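Local coordinates for periplasmic binding protein/LacI transcriptional regulator (Burkholderia multivorans, PDB 4YLE), which probably binds a simple sugar in the periplasm and delivers it to an ABC transporter, as a solute-binding protein of the periplasmic binding protein family, at residues A158-A163 with K250-G255; V167-G172 with Q181-F186; G237-V242 with D268-A273. One frame throughout, in Å; residues are numbered along the deposited sequence.

Contact 1 (A158-A163 with K250-G255); sequences AKKLKA and KVYVVG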
loop_
_atom_site.group_PDB
_atom_site.type_symbol
_atom_site.label_atom_id
_atom_site.label_comp_id
_atom_site.label_asym_id
_atom_site.label_seq_id
_atom_site.Cartn_x
_atom_site.Cartn_y
_atom_site.Cartn_z
ATOM N N ALA A 158 -14.431 -12.682 10.024
ATOM C CA ALA A 158 -14.861 -13.144 11.354
ATOM C C ALA A 158 -16.258 -13.734 11.325
ATOM O O ALA A 158 -16.544 -14.684 12.051
ATOM C CB ALA A 158 -14.804 -12.004 12.349
ATOM N N LYS A 159 -17.128 -13.194 10.474
ATOM C CA LYS A 159 -18.502 -13.688 10.394
ATOM C C LYS A 159 -18.532 -15.150 9.944
ATOM O O LYS A 159 -19.481 -15.888 10.255
ATOM C CB LYS A 159 -19.342 -12.846 9.427
ATOM C CG LYS A 159 -19.297 -11.350 9.626
ATOM C CD LYS A 159 -19.425 -10.942 11.083
ATOM C CE LYS A 159 -19.037 -9.476 11.274
ATOM N NZ LYS A 159 -18.102 -9.301 12.431
ATOM N N LYS A 160 -17.493 -15.552 9.207
ATOM C CA LYS A 160 -17.432 -16.874 8.584
ATOM C C LYS A 160 -16.708 -17.883 9.459
ATOM O O LYS A 160 -16.817 -19.095 9.244
ATOM C CB LYS A 160 -16.757 -16.771 7.211
ATOM C CG LYS A 160 -17.616 -16.047 6.185
ATOM C CD LYS A 160 -17.654 -16.773 4.859
ATOM C CE LYS A 160 -18.900 -16.416 4.053
ATOM N NZ LYS A 160 -18.914 -17.178 2.773
ATOM N N LEU A 161 -15.990 -17.370 10.453
ATOM C CA LEU A 161 -15.230 -18.179 11.382
ATOM C C LEU A 161 -15.975 -18.307 12.670
ATOM O O LEU A 161 -17.128 -17.891 12.778
ATOM C CB LEU A 161 -13.849 -17.570 11.652
ATOM C CG LEU A 161 -12.907 -17.490 10.460
ATOM C CD1 LEU A 161 -11.543 -16.886 10.812
ATOM C CD2 LEU A 161 -12.705 -18.846 9.846
ATOM N N LYS A 162 -15.317 -18.912 13.649
ATOM C CA LYS A 162 -15.882 -19.013 14.976
ATOM C C LYS A 162 -14.806 -18.811 16.018
ATOM O O LYS A 162 -13.615 -18.923 15.741
ATOM C CB LYS A 162 -16.570 -20.368 15.177
ATOM C CG LYS A 162 -15.669 -21.559 14.986
ATOM C CD LYS A 162 -16.463 -22.882 15.080
ATOM C CE LYS A 162 -15.532 -24.078 15.011
ATOM N NZ LYS A 162 -14.631 -24.025 13.819
ATOM N N ALA A 163 -15.256 -18.487 17.221
ATOM C CA ALA A 163 -14.381 -18.327 18.366
ATOM C C ALA A 163 -13.429 -19.500 18.507
ATOM O O ALA A 163 -13.827 -20.668 18.337
ATOM C CB ALA A 163 -15.218 -18.161 19.630
ATOM N N LYS A 250 -11.335 -24.996 2.585
ATOM C CA LYS A 250 -11.261 -25.273 4.019
ATOM C C LYS A 250 -10.514 -24.182 4.796
ATOM O O LYS A 250 -10.594 -24.098 6.028
ATOM C CB LYS A 250 -10.584 -26.611 4.246
ATOM C CG LYS A 250 -11.351 -27.789 3.622
ATOM C CD LYS A 250 -10.664 -29.108 3.895
ATOM C CE LYS A 250 -11.527 -30.300 3.462
ATOM N NZ LYS A 250 -12.050 -30.191 2.062
ATOM N N VAL A 251 -9.762 -23.360 4.070
ATOM C CA VAL A 251 -8.972 -22.286 4.663
ATOM C C VAL A 251 -9.317 -21.029 3.894
ATOM O O VAL A 251 -9.177 -20.998 2.669
ATOM C CB VAL A 251 -7.455 -22.565 4.591
ATOM C CG1 VAL A 251 -6.634 -21.353 5.097
ATOM C CG2 VAL A 251 -7.120 -23.808 5.393
ATOM N N TYR A 252 -9.853 -20.042 4.596
ATOM C CA TYR A 252 -10.208 -18.782 3.979
ATOM C C TYR A 252 -8.974 -17.936 3.721
ATOM O O TYR A 252 -8.012 -17.967 4.497
ATOM C CB TYR A 252 -11.181 -18.005 4.859
ATOM C CG TYR A 252 -12.587 -18.571 4.882
ATOM C CD1 TYR A 252 -13.384 -18.499 3.756
ATOM C CD2 TYR A 252 -13.117 -19.132 6.031
ATOM C CE1 TYR A 252 -14.682 -18.979 3.758
ATOM C CE2 TYR A 252 -14.415 -19.633 6.040
ATOM C CZ TYR A 252 -15.190 -19.548 4.898
ATOM O OH TYR A 252 -16.483 -20.043 4.889
ATOM N N VAL A 253 -9.026 -17.174 2.635
ATOM C CA VAL A 253 -8.008 -16.164 2.340
ATOM C C VAL A 253 -8.655 -14.791 2.122
ATOM O O VAL A 253 -9.627 -14.677 1.367
ATOM C CB VAL A 253 -7.193 -16.528 1.080
ATOM C CG1 VAL A 253 -6.206 -15.445 0.731
ATOM C CG2 VAL A 253 -6.497 -17.849 1.250
ATOM N N VAL A 254 -8.131 -13.772 2.800
ATOM C CA VAL A 254 -8.501 -12.394 2.506
ATOM C C VAL A 254 -7.267 -11.609 2.129
ATOM O O VAL A 254 -6.172 -11.927 2.556
ATOM C CB VAL A 254 -9.234 -11.718 3.666
ATOM C CG1 VAL A 254 -10.589 -12.437 3.926
ATOM C CG2 VAL A 254 -8.348 -11.665 4.916
ATOM N N GLY A 255 -7.475 -10.549 1.344
ATOM C CA GLY A 255 -6.400 -9.686 0.907
ATOM C C GLY A 255 -6.775 -8.233 1.043
ATOM O O GLY A 255 -7.583 -7.863 1.898
HETATM O O HOH W 1 -17.101 -20.627 7.399
#
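Lys-160 and Leu-161, where helix 146-160 gives way to a loop, close on the ring of Tyr-252 from strand 252-254, an outermost strand of the four-stranded parallel sheet in one lobe of this periplasmic-binding-protein fold. Tyr-252 carries the contact between these two segments. The more enclosed, apolar part lies inward: Leu-161 brings CD2 to the ring edge, near its plane, 3.8 Å from CD2 of Tyr-252. Ala-226 of the next strand touches both residues, and Leu-157, one turn back on the helix, also packs on the tyrosine. Outward, the exposed Lys-160 crosses the tyrosine side chain at about a right angle. Its CB lies 3.9 Å from Tyr-252 CE2, and a bend at chi2 (-134°) carries the chain onward past the phenol end, where CD comes 3.5 Å from Tyr-252 OH. These are contacts of the lysine's aliphatic part; no direct hydrogen bond joins the segments. On this looser, solvent-facing side a water lies in the ring plane at the edge. Its approach to the backbone O of Lys-160 is unusually short, which makes a bridge between the segments doubtful, but it sits 2.7 Å from Tyr-252 OH.

Contact 2 (V167-G172 with Q181-F186); sequences VGIVEG and QRTAGF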
loop_
_atom_site.group_PDB
_atom_site.type_symbol
_atom_site.label_atom_id
_atom_site.label_comp_id
_atom_site.label_asym_id
_atom_site.label_seq_id
_atom_site.Cartn_x
_atom_site.Cartn_y
_atom_site.Cartn_z
ATOM N N VAL A 167 -5.840 -18.515 13.077
ATOM C CA VAL A 167 -5.553 -17.847 11.814
ATOM C C VAL A 167 -4.116 -17.321 11.798
ATOM O O VAL A 167 -3.507 -17.167 12.853
ATOM C CB VAL A 167 -6.566 -16.692 11.571
ATOM C CG1 VAL A 167 -7.988 -17.223 11.810
ATOM C CG2 VAL A 167 -6.275 -15.528 12.495
ATOM N N GLY A 168 -3.591 -17.087 10.596
ATOM C CA GLY A 168 -2.291 -16.486 10.401
ATOM C C GLY A 168 -2.420 -15.205 9.635
ATOM O O GLY A 168 -3.312 -15.063 8.808
ATOM N N ILE A 169 -1.532 -14.253 9.943
ATOM C CA ILE A 169 -1.464 -12.979 9.231
ATOM C C ILE A 169 -0.178 -12.926 8.405
ATOM O O ILE A 169 0.933 -13.074 8.932
ATOM C CB ILE A 169 -1.526 -11.796 10.204
ATOM C CG1 ILE A 169 -2.842 -11.853 10.958
ATOM C CG2 ILE A 169 -1.376 -10.451 9.465
ATOM C CD1 ILE A 169 -3.012 -10.777 12.038
ATOM N N VAL A 170 -0.355 -12.729 7.109
ATOM C CA VAL A 170 0.744 -12.542 6.182
ATOM C C VAL A 170 0.882 -11.029 5.946
ATOM O O VAL A 170 0.034 -10.405 5.325
ATOM C CB VAL A 170 0.528 -13.293 4.873
ATOM C CG1 VAL A 170 1.812 -13.241 4.015
ATOM C CG2 VAL A 170 0.157 -14.728 5.148
ATOM N N GLU A 171 1.962 -10.465 6.479
ATOM C CA GLU A 171 2.158 -9.034 6.596
ATOM C C GLU A 171 2.995 -8.455 5.462
ATOM O O GLU A 171 3.777 -9.162 4.838
ATOM C CB GLU A 171 2.831 -8.803 7.946
ATOM C CG GLU A 171 3.323 -7.479 8.278
ATOM C CD GLU A 171 3.745 -7.501 9.713
ATOM O OE1 GLU A 171 4.919 -7.819 10.018
ATOM O OE2 GLU A 171 2.851 -7.271 10.529
ATOM N N GLY A 172 2.801 -7.177 5.165
ATOM C CA GLY A 172 3.686 -6.499 4.217
ATOM C C GLY A 172 5.082 -6.273 4.792
ATOM O O GLY A 172 5.452 -6.810 5.848
ATOM N N GLN A 181 -0.167 -1.198 10.144
ATOM C CA GLN A 181 -1.536 -0.835 10.462
ATOM C C GLN A 181 -2.526 -1.852 9.920
ATOM O O GLN A 181 -3.567 -2.075 10.544
ATOM C CB GLN A 181 -1.815 0.555 9.936
ATOM C CG GLN A 181 -0.948 1.585 10.646
ATOM C CD GLN A 181 -1.205 1.594 12.147
ATOM O OE1 GLN A 181 -0.372 1.164 12.964
ATOM N NE2 GLN A 181 -2.385 2.022 12.506
ATOM N N ARG A 182 -2.207 -2.505 8.797
ATOM C CA ARG A 182 -3.098 -3.567 8.321
ATOM C C ARG A 182 -3.037 -4.746 9.258
ATOM O O ARG A 182 -4.059 -5.333 9.593
ATOM C CB ARG A 182 -2.749 -4.017 6.895
ATOM C CG ARG A 182 -3.150 -2.919 5.926
ATOM C CD ARG A 182 -2.959 -3.303 4.478
ATOM N NE ARG A 182 -2.832 -2.064 3.737
ATOM C CZ ARG A 182 -2.188 -1.928 2.589
ATOM N NH1 ARG A 182 -1.626 -2.981 2.005
ATOM N NH2 ARG A 182 -2.120 -0.730 2.029
ATOM N N THR A 183 -1.836 -5.105 9.688
ATOM C CA THR A 183 -1.744 -6.194 10.637
ATOM C C THR A 183 -2.542 -5.861 11.914
ATOM O O THR A 183 -3.253 -6.705 12.449
ATOM C CB THR A 183 -0.261 -6.529 10.958
ATOM O OG1 THR A 183 0.318 -7.112 9.767
ATOM C CG2 THR A 183 -0.148 -7.507 12.150
ATOM N N ALA A 184 -2.449 -4.632 12.387
ATOM C CA ALA A 184 -3.177 -4.248 13.582
ATOM C C ALA A 184 -4.701 -4.321 13.380
ATOM O O ALA A 184 -5.412 -4.822 14.248
ATOM C CB ALA A 184 -2.752 -2.842 14.011
ATOM N N GLY A 185 -5.198 -3.838 12.231
ATOM C CA GLY A 185 -6.622 -3.948 11.913
ATOM C C GLY A 185 -7.090 -5.394 11.855
ATOM O O GLY A 185 -8.164 -5.735 12.363
ATOM N N PHE A 186 -6.272 -6.248 11.242
ATOM C CA PHE A 186 -6.573 -7.672 11.180
ATOM C C PHE A 186 -6.630 -8.251 12.595
ATOM O O PHE A 186 -7.552 -8.977 12.945
ATOM C CB PHE A 186 -5.518 -8.402 10.343
ATOM C CG PHE A 186 -5.663 -8.253 8.831
ATOM C CD1 PHE A 186 -6.907 -8.235 8.210
ATOM C CD2 PHE A 186 -4.544 -8.306 8.011
ATOM C CE1 PHE A 186 -7.020 -8.162 6.832
ATOM C CE2 PHE A 186 -4.660 -8.224 6.613
ATOM C CZ PHE A 186 -5.884 -8.173 6.040
#
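Thr-183 donates its hydroxyl to Glu-171, with OG1 2.6 Å from OE2 and the anti lone pair of that carboxylate oxygen receiving the bond. The two side chains meet at about a right angle. With CG anti to the backbone N (chi1 172°), the extended chain of Glu-171 passes across the hydroxyl, its CG 3.4 Å from Thr-183 OG1. Next to this polar pair Ile-169 uses two branches. CD1 makes the apolar contact, 3.8 Å from CB of Phe-186. CG2 lies beside the hydroxyl, 3.8 Å from Thr-183 OG1, and approaches the phenylalanine ring obliquely, 4.1 Å from CD2 of Phe-186. Strand 167-171 and helix 181-186 run nearly antiparallel, at 165° with axes 8.9 Å apart, as the first strand and the helix of a beta-alpha-beta unit completed by strand 196-202. From that second strand Val-197 packs on Ile-169, and Val-200 on both Glu-171 and Thr-183. Further out, Ser-174 hydrogen-bonds the other carboxylate oxygen, OE1, of Glu-171. On the same helix, Arg-182 donates from NE to Asn-146 OD1 and from NH1 to Gly-230 O and the bound unidentified ligand.

Contact 3 (G237-V242 with D268-A273); sequences GAVSAV and DGRVLA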
loop_
_atom_site.group_PDB
_atom_site.type_symbol
_atom_site.label_atom_id
_atom_site.label_comp_id
_atom_site.label_asym_id
_atom_site.label_seq_id
_atom_site.Cartn_x
_atom_site.Cartn_y
_atom_site.Cartn_z
ATOM N N GLY A 237 -0.411 -15.518 -3.543
ATOM C CA GLY A 237 0.520 -16.500 -3.021
ATOM C C GLY A 237 -0.134 -17.464 -2.053
ATOM O O GLY A 237 0.080 -18.706 -2.161
ATOM N N ALA A 238 -0.942 -16.932 -1.130
ATOM C CA ALA A 238 -1.622 -17.776 -0.121
ATOM C C ALA A 238 -2.651 -18.738 -0.759
ATOM O O ALA A 238 -2.737 -19.905 -0.373
ATOM C CB ALA A 238 -2.280 -16.883 0.933
ATOM N N VAL A 239 -3.397 -18.269 -1.753
ATOM C CA VAL A 239 -4.299 -19.125 -2.520
ATOM C C VAL A 239 -3.545 -20.323 -3.142
ATOM O O VAL A 239 -3.983 -21.481 -3.029
ATOM C CB VAL A 239 -5.034 -18.294 -3.628
ATOM C CG1 VAL A 239 -5.654 -19.188 -4.705
ATOM C CG2 VAL A 239 -6.093 -17.474 -2.991
ATOM N N SER A 240 -2.379 -20.076 -3.737
ATOM C CA SER A 240 -1.545 -21.169 -4.235
ATOM C C SER A 240 -1.106 -22.136 -3.144
ATOM O O SER A 240 -1.044 -23.355 -3.367
ATOM C CB SER A 240 -0.299 -20.617 -4.927
ATOM O OG SER A 240 -0.662 -19.907 -6.098
ATOM N N ALA A 241 -0.770 -21.604 -1.976
ATOM C CA ALA A 241 -0.300 -22.464 -0.893
ATOM C C ALA A 241 -1.446 -23.335 -0.373
ATOM O O ALA A 241 -1.252 -24.516 -0.067
ATOM C CB ALA A 241 0.310 -21.618 0.247
ATOM N N VAL A 242 -2.635 -22.741 -0.257
ATOM C CA VAL A 242 -3.807 -23.466 0.211
ATOM C C VAL A 242 -4.122 -24.600 -0.755
ATOM O O VAL A 242 -4.318 -25.722 -0.327
ATOM C CB VAL A 242 -5.021 -22.516 0.376
ATOM C CG1 VAL A 242 -6.294 -23.266 0.619
ATOM C CG2 VAL A 242 -4.780 -21.562 1.541
ATOM N N ASP A 268 -14.958 -17.292 -7.796
ATOM C CA ASP A 268 -14.975 -18.745 -7.640
ATOM C C ASP A 268 -14.674 -19.207 -6.227
ATOM O O ASP A 268 -14.580 -20.415 -5.978
ATOM C CB ASP A 268 -14.017 -19.428 -8.623
ATOM C CG ASP A 268 -12.550 -19.144 -8.365
ATOM O OD1 ASP A 268 -12.141 -18.727 -7.248
ATOM O OD2 ASP A 268 -11.777 -19.372 -9.324
ATOM N N GLY A 269 -14.552 -18.261 -5.305
ATOM C CA GLY A 269 -14.418 -18.568 -3.890
ATOM C C GLY A 269 -13.011 -18.808 -3.348
ATOM O O GLY A 269 -12.852 -19.108 -2.167
ATOM N N ARG A 270 -11.984 -18.671 -4.182
ATOM C CA ARG A 270 -10.612 -18.905 -3.721
ATOM C C ARG A 270 -10.187 -17.828 -2.707
ATOM O O ARG A 270 -9.401 -18.104 -1.805
ATOM C CB ARG A 270 -9.639 -18.959 -4.914
ATOM C CG ARG A 270 -9.634 -20.341 -5.593
ATOM C CD ARG A 270 -8.740 -20.353 -6.809
ATOM N NE ARG A 270 -9.258 -19.456 -7.828
ATOM C CZ ARG A 270 -8.532 -18.951 -8.818
ATOM N NH1 ARG A 270 -7.240 -19.245 -8.920
ATOM N NH2 ARG A 270 -9.102 -18.137 -9.691
ATOM N N VAL A 271 -10.738 -16.634 -2.870
ATOM C CA VAL A 271 -10.531 -15.487 -1.962
ATOM C C VAL A 271 -11.884 -14.985 -1.447
ATOM O O VAL A 271 -12.818 -14.789 -2.228
ATOM C CB VAL A 271 -9.797 -14.360 -2.676
ATOM C CG1 VAL A 271 -9.689 -13.116 -1.794
ATOM C CG2 VAL A 271 -8.430 -14.818 -3.058
ATOM N N LEU A 272 -11.986 -14.767 -0.140
ATOM C CA LEU A 272 -13.238 -14.379 0.483
ATOM C C LEU A 272 -13.541 -12.871 0.460
ATOM O O LEU A 272 -14.697 -12.460 0.327
ATOM C CB LEU A 272 -13.250 -14.871 1.934
ATOM C CG LEU A 272 -14.459 -14.434 2.766
ATOM C CD1 LEU A 272 -15.688 -15.222 2.317
ATOM C CD2 LEU A 272 -14.198 -14.613 4.264
ATOM N N ALA A 273 -12.517 -12.057 0.618
ATOM C CA ALA A 273 -12.700 -10.610 0.628
ATOM C C ALA A 273 -11.395 -9.911 0.364
ATOM O O ALA A 273 -10.325 -10.454 0.602
ATOM C CB ALA A 273 -13.262 -10.158 1.958
#
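Val-239 of helix 232-244 packs against Arg-270 and Val-271 in a small, mainly apolar contact between the helix and the loop that leads from helix 263-268 to strand 274-276. The two methyls of Val-239 have different partners. CG2 takes the closer position, 3.5 Å from CG2 of the buried Val-271 and 3.6 Å from the backbone O of Arg-270. CG1, set anti to the backbone N (chi1 163°), meets the aliphatic part of the exposed arginine, 3.9 Å from Arg-270 CD. The side chain of Val-239 crosses those of both partners at about a right angle. Beyond CD the arginine bends at chi3 (-65°) and turns its guanidinium to Asp-268 within the same loop. Arg-270 NE gives a nearly straight bond (168°) to Asp-268 OD1, 3.0 Å away and in the guanidinium plane; weak bonds from NE and NH2 to OD2 complete the salt bridge. OD1 is gripped twice, since the backbone N of Arg-270 also donates to it at 3.1 Å. These bonds probably limit the freedom of the arginine chain beside Val-239. Between the two charged residues Gly-269 leaves helical geometry with positive phi, and Asp-268 OD1 with the backbone N two residues on forms an Asx turn.

In the fold
All three contacts lie in one lobe, on the same side of the chain's centre. Contacts 1 and 2 reach one parallel four-stranded sheet, ordered 196-202, 166-171, 226-229, 252-254; their centres are 14 Å apart, and they touch through Leu-161 and Val-167 and through Val-254 and Phe-186. Contact 3 is centred 11 Å from contact 1, with loop 268-273 beside strand 252-254 and probable backbone hydrogen bonds from Leu-272 to Val-253 and from Gly-255 to Ala-273. Contact 1 joins segments 87 residues apart; contact 2 is nested within that loop, and contact 3 interlocks with it. Contact 2 closes before contact 3 opens, their centres 16 Å apart without touching. The chain then enters strand 274-276 of the other sheet.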